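Local coordinates for 5' nucleotidase family protein (PDB 4Q7F) that belongs to the 5'-nucleotidase family, pairing a calcineurin-like phosphoesterase domain that holds manganese and magnesium ions with a second, C-terminal domain, at residues A[133-138]-A[161-166]; A[404-409]-A[483-488]. One frame throughout, in Å; residues are numbered along the deposited sequence.

Contact 1 of 2, residues A[133-138]-A[161-166]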
loop_
_atom_site.group_PDB
_atom_site.type_symbol
_atom_site.label_atom_id
_atom_site.label_comp_id
_atom_site.label_asym_id
_atom_site.label_seq_id
_atom_site.Cartn_x
_atom_site.Cartn_y
_atom_site.Cartn_z
ATOM N N ALA A 133 -15.355 -6.216 -10.481
ATOM C CA ALA A 133 -15.723 -7.173 -11.525
ATOM C C ALA A 133 -14.686 -8.267 -11.835
ATOM O O ALA A 133 -15.000 -9.261 -12.514
ATOM C CB ALA A 133 -16.064 -6.410 -12.803
ATOM N N ASN A 134 -13.471 -8.132 -11.320
ATOM C CA ASN A 134 -12.437 -9.102 -11.673
ATOM C C ASN A 134 -11.873 -9.991 -10.559
ATOM O O ASN A 134 -10.858 -10.675 -10.753
ATOM C CB ASN A 134 -11.311 -8.382 -12.413
ATOM C CG ASN A 134 -10.525 -7.453 -11.523
ATOM O OD1 ASN A 134 -11.077 -6.821 -10.638
ATOM N ND2 ASN A 134 -9.220 -7.382 -11.747
ATOM N N ILE A 135 -12.509 -10.000 -9.394
ATOM C CA ILE A 135 -12.081 -10.874 -8.306
ATOM C C ILE A 135 -13.248 -11.786 -8.031
ATOM O O ILE A 135 -14.339 -11.328 -7.631
ATOM C CB ILE A 135 -11.704 -10.123 -7.019
ATOM C CG1 ILE A 135 -10.474 -9.256 -7.256
ATOM C CG2 ILE A 135 -11.431 -11.112 -5.892
ATOM C CD1 ILE A 135 -9.979 -8.512 -6.031
ATOM N N TYR A 136 -13.043 -13.073 -8.275
ATOM C CA TYR A 136 -14.091 -14.065 -8.073
ATOM C C TYR A 136 -13.887 -14.890 -6.822
ATOM O O TYR A 136 -12.740 -15.222 -6.439
ATOM C CB TYR A 136 -14.164 -15.008 -9.278
ATOM C CG TYR A 136 -14.940 -14.487 -10.468
ATOM C CD1 TYR A 136 -14.570 -13.317 -11.129
ATOM C CD2 TYR A 136 -16.018 -15.206 -10.974
ATOM C CE1 TYR A 136 -15.287 -12.857 -12.232
ATOM C CE2 TYR A 136 -16.722 -14.767 -12.082
ATOM C CZ TYR A 136 -16.357 -13.596 -12.707
ATOM O OH TYR A 136 -17.082 -13.176 -13.809
ATOM N N GLU A 137 -14.999 -15.217 -6.186
ATOM C CA GLU A 137 -15.006 -16.112 -5.049
ATOM C C GLU A 137 -15.811 -17.312 -5.557
ATOM O O GLU A 137 -17.017 -17.204 -5.811
ATOM C CB GLU A 137 -15.670 -15.472 -3.855
ATOM C CG GLU A 137 -15.675 -16.370 -2.636
ATOM C CD GLU A 137 -16.504 -15.812 -1.501
ATOM O OE1 GLU A 137 -17.510 -15.118 -1.751
ATOM O OE2 GLU A 137 -16.175 -16.111 -0.352
ATOM N N ASN A 138 -15.141 -18.445 -5.716
ATOM C CA ASN A 138 -15.756 -19.627 -6.288
ATOM C C ASN A 138 -16.183 -19.293 -7.733
ATOM O O ASN A 138 -15.338 -18.849 -8.525
ATOM C CB ASN A 138 -16.880 -20.192 -5.395
ATOM C CG ASN A 138 -16.359 -20.695 -4.053
ATOM O OD1 ASN A 138 -15.199 -21.103 -3.927
ATOM N ND2 ASN A 138 -17.222 -20.686 -3.049
ATOM N N GLY A 161 -15.954 -1.421 -11.715
ATOM C CA GLY A 161 -14.914 -1.463 -10.690
ATOM C C GLY A 161 -13.958 -2.625 -10.921
ATOM O O GLY A 161 -14.368 -3.761 -11.159
ATOM N N LEU A 162 -12.673 -2.331 -10.850
ATOM C CA LEU A 162 -11.626 -3.309 -11.087
ATOM C C LEU A 162 -10.522 -3.145 -10.080
ATOM O O LEU A 162 -10.292 -2.040 -9.568
ATOM C CB LEU A 162 -11.059 -3.127 -12.490
ATOM C CG LEU A 162 -12.038 -3.473 -13.607
ATOM C CD1 LEU A 162 -11.632 -2.875 -14.952
ATOM C CD2 LEU A 162 -12.217 -4.980 -13.685
ATOM N N THR A 163 -9.827 -4.250 -9.815
ATOM C CA THR A 163 -8.761 -4.276 -8.829
ATOM C C THR A 163 -7.489 -4.944 -9.384
ATOM O O THR A 163 -7.544 -5.887 -10.178
ATOM C CB THR A 163 -9.235 -5.050 -7.576
ATOM O OG1 THR A 163 -10.403 -4.416 -7.005
ATOM C CG2 THR A 163 -8.142 -5.099 -6.534
ATOM N N THR A 164 -6.343 -4.433 -8.990
ATOM C CA THR A 164 -5.053 -5.067 -9.391
ATOM C C THR A 164 -5.093 -6.595 -9.171
ATOM O O THR A 164 -5.468 -7.097 -8.093
ATOM C CB THR A 164 -3.867 -4.432 -8.651
ATOM O OG1 THR A 164 -2.632 -5.109 -9.010
ATOM C CG2 THR A 164 -4.075 -4.500 -7.137
ATOM N N GLN A 165 -4.705 -7.335 -10.205
ATOM C CA GLN A 165 -4.710 -8.794 -10.150
ATOM C C GLN A 165 -3.552 -9.362 -9.331
ATOM O O GLN A 165 -3.565 -10.534 -9.012
ATOM C CB GLN A 165 -4.592 -9.372 -11.570
ATOM C CG GLN A 165 -3.237 -9.114 -12.234
ATOM C CD GLN A 165 -3.216 -9.489 -13.701
ATOM O OE1 GLN A 165 -3.748 -10.512 -14.091
ATOM N NE2 GLN A 165 -2.577 -8.664 -14.521
ATOM N N PHE A 166 -2.622 -8.515 -8.909
ATOM C CA PHE A 166 -1.352 -8.983 -8.323
ATOM C C PHE A 166 -1.409 -9.397 -6.852
ATOM O O PHE A 166 -0.398 -9.742 -6.282
ATOM C CB PHE A 166 -0.313 -7.873 -8.513
ATOM C CG PHE A 166 1.052 -8.358 -8.908
ATOM C CD1 PHE A 166 1.245 -8.915 -10.157
ATOM C CD2 PHE A 166 2.149 -8.167 -8.087
ATOM C CE1 PHE A 166 2.493 -9.336 -10.559
ATOM C CE2 PHE A 166 3.408 -8.573 -8.490
ATOM C CZ PHE A 166 3.577 -9.171 -9.724
#
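Where the long strand 155-163 of a six-stranded mixed sheet runs out, N134 and A133 dock on its last residues and carry on the edge pairing beyond the neighbouring strand 147-152. A133 N donates to G161 O (2.7 Å, nearly straight at 171°). One residue on, a side chain takes over from the backbone: the amide of N134 spans T163, accepting from T163 N at OD1 (3.0 Å) and donating through ND2 to T163 O (2.7 Å). The second bond is the more regular, with T163 O in the amide plane of N134 and ND2 coming in the carbonyl plane, onto a lone pair of T163 O, whereas T163 N stands 24° out of the plane of the OD1 carbonyl. Asparagine suits the place because its short amide offers a donor and an acceptor much as a strand backbone would; with CG between the backbone N and the carbonyl carbon (chi1 69°), the amide is directed at strand 155-163 and meets both backbone polar groups of T163. ND2 also bonds to H182 O, so three bonds, two given by ND2 and one taken by OD1, fix the rotation of the buried amide. In this calcineurin-like phosphoesterase fold the contact joins the six-stranded sheet to strand 135-137 of a small antiparallel sheet. L162 crosses N134 at about a right angle and brings CD2 to 3.7 Å from N134 CG; I187 of helix 184-198 touches A133, N134 and L162, and the small A133 leaves CB 4.2 Å from L162 CD2. I135 gives a long apolar branch, its CD1 3.9 Å from both CB and CG2 of T163, while the threonine hydroxyl bonds to L107 O; the T163 side chain is about 8 Å from the magnesium ion.

Contact 2 of 2, residues A[404-409]-A[483-488]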
loop_
_atom_site.group_PDB
_atom_site.type_symbol
_atom_site.label_atom_id
_atom_site.label_comp_id
_atom_site.label_asym_id
_atom_site.label_seq_id
_atom_site.Cartn_x
_atom_site.Cartn_y
_atom_site.Cartn_z
ATOM N N ILE A 404 19.879 -11.348 -1.819
ATOM C CA ILE A 404 20.708 -10.189 -1.436
ATOM C C ILE A 404 21.003 -9.354 -2.690
ATOM O O ILE A 404 21.102 -8.147 -2.601
ATOM C CB ILE A 404 21.996 -10.585 -0.679
ATOM C CG1 ILE A 404 21.647 -11.340 0.603
ATOM C CG2 ILE A 404 22.778 -9.350 -0.279
ATOM C CD1 ILE A 404 22.831 -11.978 1.319
ATOM N N GLU A 405 21.131 -9.991 -3.856
ATOM C CA GLU A 405 21.373 -9.243 -5.093
ATOM C C GLU A 405 20.121 -8.390 -5.440
ATOM O O GLU A 405 20.231 -7.293 -5.986
ATOM C CB GLU A 405 21.706 -10.193 -6.238
ATOM C CG GLU A 405 23.055 -10.907 -6.125
ATOM C CD GLU A 405 24.256 -10.017 -6.403
ATOM O OE1 GLU A 405 24.063 -8.814 -6.611
ATOM O OE2 GLU A 405 25.440 -10.513 -6.414
ATOM N N ARG A 406 18.942 -8.886 -5.104
ATOM C CA ARG A 406 17.702 -8.133 -5.398
ATOM C C ARG A 406 17.725 -6.849 -4.560
ATOM O O ARG A 406 17.567 -5.761 -5.105
ATOM C CB ARG A 406 16.468 -8.958 -5.149
ATOM C CG ARG A 406 15.146 -8.159 -5.116
ATOM C CD ARG A 406 14.900 -7.279 -6.335
ATOM N NE ARG A 406 13.651 -6.515 -6.173
ATOM C CZ ARG A 406 13.344 -5.407 -6.839
ATOM N NH1 ARG A 406 14.187 -4.894 -7.748
ATOM N NH2 ARG A 406 12.187 -4.800 -6.594
ATOM N N SER A 407 17.972 -6.983 -3.256
ATOM C CA SER A 407 18.094 -5.838 -2.371
ATOM C C SER A 407 19.181 -4.884 -2.867
ATOM O O SER A 407 18.964 -3.702 -2.849
ATOM C CB SER A 407 18.415 -6.272 -0.934
ATOM O OG SER A 407 17.429 -7.166 -0.443
ATOM N N ALA A 408 20.360 -5.401 -3.275
ATOM C CA ALA A 408 21.471 -4.573 -3.762
ATOM C C ALA A 408 21.122 -3.710 -4.991
ATOM O O ALA A 408 21.836 -2.732 -5.294
ATOM C CB ALA A 408 22.744 -5.443 -4.031
ATOM N N GLU A 409 20.051 -4.066 -5.695
ATOM C CA GLU A 409 19.546 -3.289 -6.842
ATOM C C GLU A 409 19.017 -1.924 -6.399
ATOM O O GLU A 409 18.834 -1.028 -7.215
ATOM C CB GLU A 409 18.414 -4.023 -7.561
ATOM C CG GLU A 409 18.840 -5.308 -8.239
ATOM C CD GLU A 409 17.676 -6.052 -8.846
ATOM O OE1 GLU A 409 16.566 -5.444 -8.985
ATOM O OE2 GLU A 409 17.848 -7.245 -9.165
ATOM N N GLY A 483 7.568 -7.463 -3.758
ATOM C CA GLY A 483 8.721 -6.611 -4.024
ATOM C C GLY A 483 9.710 -7.258 -4.985
ATOM O O GLY A 483 10.869 -6.876 -5.014
ATOM N N GLN A 484 9.229 -8.206 -5.799
ATOM C CA GLN A 484 10.052 -8.926 -6.784
ATOM C C GLN A 484 11.133 -9.812 -6.146
ATOM O O GLN A 484 12.267 -9.887 -6.652
ATOM C CB GLN A 484 10.709 -7.983 -7.823
ATOM C CG GLN A 484 9.749 -7.190 -8.669
ATOM C CD GLN A 484 10.480 -6.269 -9.646
ATOM O OE1 GLN A 484 11.510 -6.638 -10.224
ATOM N NE2 GLN A 484 9.947 -5.076 -9.837
ATOM N N TYR A 485 10.777 -10.464 -5.035
ATOM C CA TYR A 485 11.633 -11.445 -4.365
ATOM C C TYR A 485 11.028 -12.822 -4.708
ATOM O O TYR A 485 10.596 -13.603 -3.846
ATOM C CB TYR A 485 11.687 -11.196 -2.866
ATOM C CG TYR A 485 12.572 -10.003 -2.525
ATOM C CD1 TYR A 485 12.070 -8.707 -2.521
ATOM C CD2 TYR A 485 13.926 -10.178 -2.258
ATOM C CE1 TYR A 485 12.881 -7.616 -2.218
ATOM C CE2 TYR A 485 14.748 -9.089 -1.961
ATOM C CZ TYR A 485 14.244 -7.829 -1.929
ATOM O OH TYR A 485 15.081 -6.754 -1.641
ATOM N N ASP A 486 11.016 -13.090 -6.004
ATOM C CA ASP A 486 10.444 -14.312 -6.557
ATOM C C ASP A 486 11.171 -15.612 -6.173
ATOM O O ASP A 486 10.562 -16.661 -6.165
ATOM C CB ASP A 486 10.305 -14.129 -8.066
ATOM C CG ASP A 486 9.328 -12.993 -8.401
ATOM O OD1 ASP A 486 8.109 -13.178 -8.190
ATOM O OD2 ASP A 486 9.780 -11.897 -8.817
HETATM N N MSE A 487 12.436 -15.520 -5.782
HETATM C CA MSE A 487 13.194 -16.701 -5.385
HETATM C C MSE A 487 12.621 -17.342 -4.132
HETATM O O MSE A 487 12.892 -18.500 -3.876
HETATM C CB MSE A 487 14.687 -16.366 -5.248
HETATM C CG MSE A 487 15.128 -15.577 -4.000
HETATM SE SE MSE A 487 14.392 -13.742 -3.779
HETATM C CE MSE A 487 15.169 -12.940 -5.395
ATOM N N TYR A 488 11.824 -16.626 -3.341
ATOM C CA TYR A 488 11.257 -17.250 -2.142
ATOM C C TYR A 488 9.992 -18.061 -2.397
ATOM O O TYR A 488 9.592 -18.854 -1.547
ATOM C CB TYR A 488 10.907 -16.231 -1.077
ATOM C CG TYR A 488 12.049 -15.447 -0.518
ATOM C CD1 TYR A 488 13.177 -16.097 -0.013
ATOM C CD2 TYR A 488 11.985 -14.060 -0.409
ATOM C CE1 TYR A 488 14.216 -15.387 0.543
ATOM C CE2 TYR A 488 13.025 -13.340 0.151
ATOM C CZ TYR A 488 14.140 -14.023 0.628
ATOM O OH TYR A 488 15.197 -13.367 1.175
#
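R406, in the last turn of helix 397-408, holds CG anti to its backbone N (chi1 167°), which sets CG above the face of the Y485 ring; the bend at chi2 (53°) then turns CD toward the loop 483-485. The methylene makes a CH-pi contact: R406 CG is 3.5 Å from the centroid of the Y485 ring, over the face, offset toward the rim. Further out, the guanidinium grips G483 O side-on, with NE at 3.0 Å and NH2 at 2.9 Å; the oxygen lies near the guanidinium plane, and NE approaches it in the carbonyl plane, while NH2 comes from above that plane. G483 adopts a positive phi, a conformation easily reached without a side chain. Q484 lays its amide over one guanidinium face, the two planes only 13° apart, and its CB is 3.7 Å from R406 NE. A salt bridge from R406 NH1 to E409 OE1 (2.7 Å) holds the other edge, so arginine serves both as an apolar stem and as a flat head held by several hydrogen bonds. Tyrosine in one residue gives R406 CG a ring face and S407 a hydroxyl at the rim, S407 OG meeting Y485 OH at 2.7 Å; Y437 OH and N433 O join the respective hydroxyls. The loop follows N475 and Y477 of the ligand pocket in this C-terminal domain, and G483 is about 7 Å from the bound (2R,3S,5R)-5-(6-amino-9H-purin-9-yl)-tetrahydro-2-(hydroxymethyl)furan-3-ol. The guanidinium probably remains charged, its charge partly balanced by E409 and its rotation fixed from two edges.

How the contacts relate
From the N terminus, contact 1 comes first: the chain passes 133-138, runs through strands 140-141 and 147-152, and returns along 155-163, closing a loop of 22 residues. Contact 2 opens long afterwards, on helix 397-408, and closes only at 483-488, after 73 residues that include strands of the C-terminal sheets. The two loops are in series, neither nesting nor crossing. Contact 1 joins the small and six-stranded sheets of the phosphoesterase part; contact 2 joins helix 397-408 to the loop after helix 476-479. Their centres lie 27 Å apart, and their nearest atoms, about 6 Å apart, do not touch; residues of both domains line the pocket of the bound ligand.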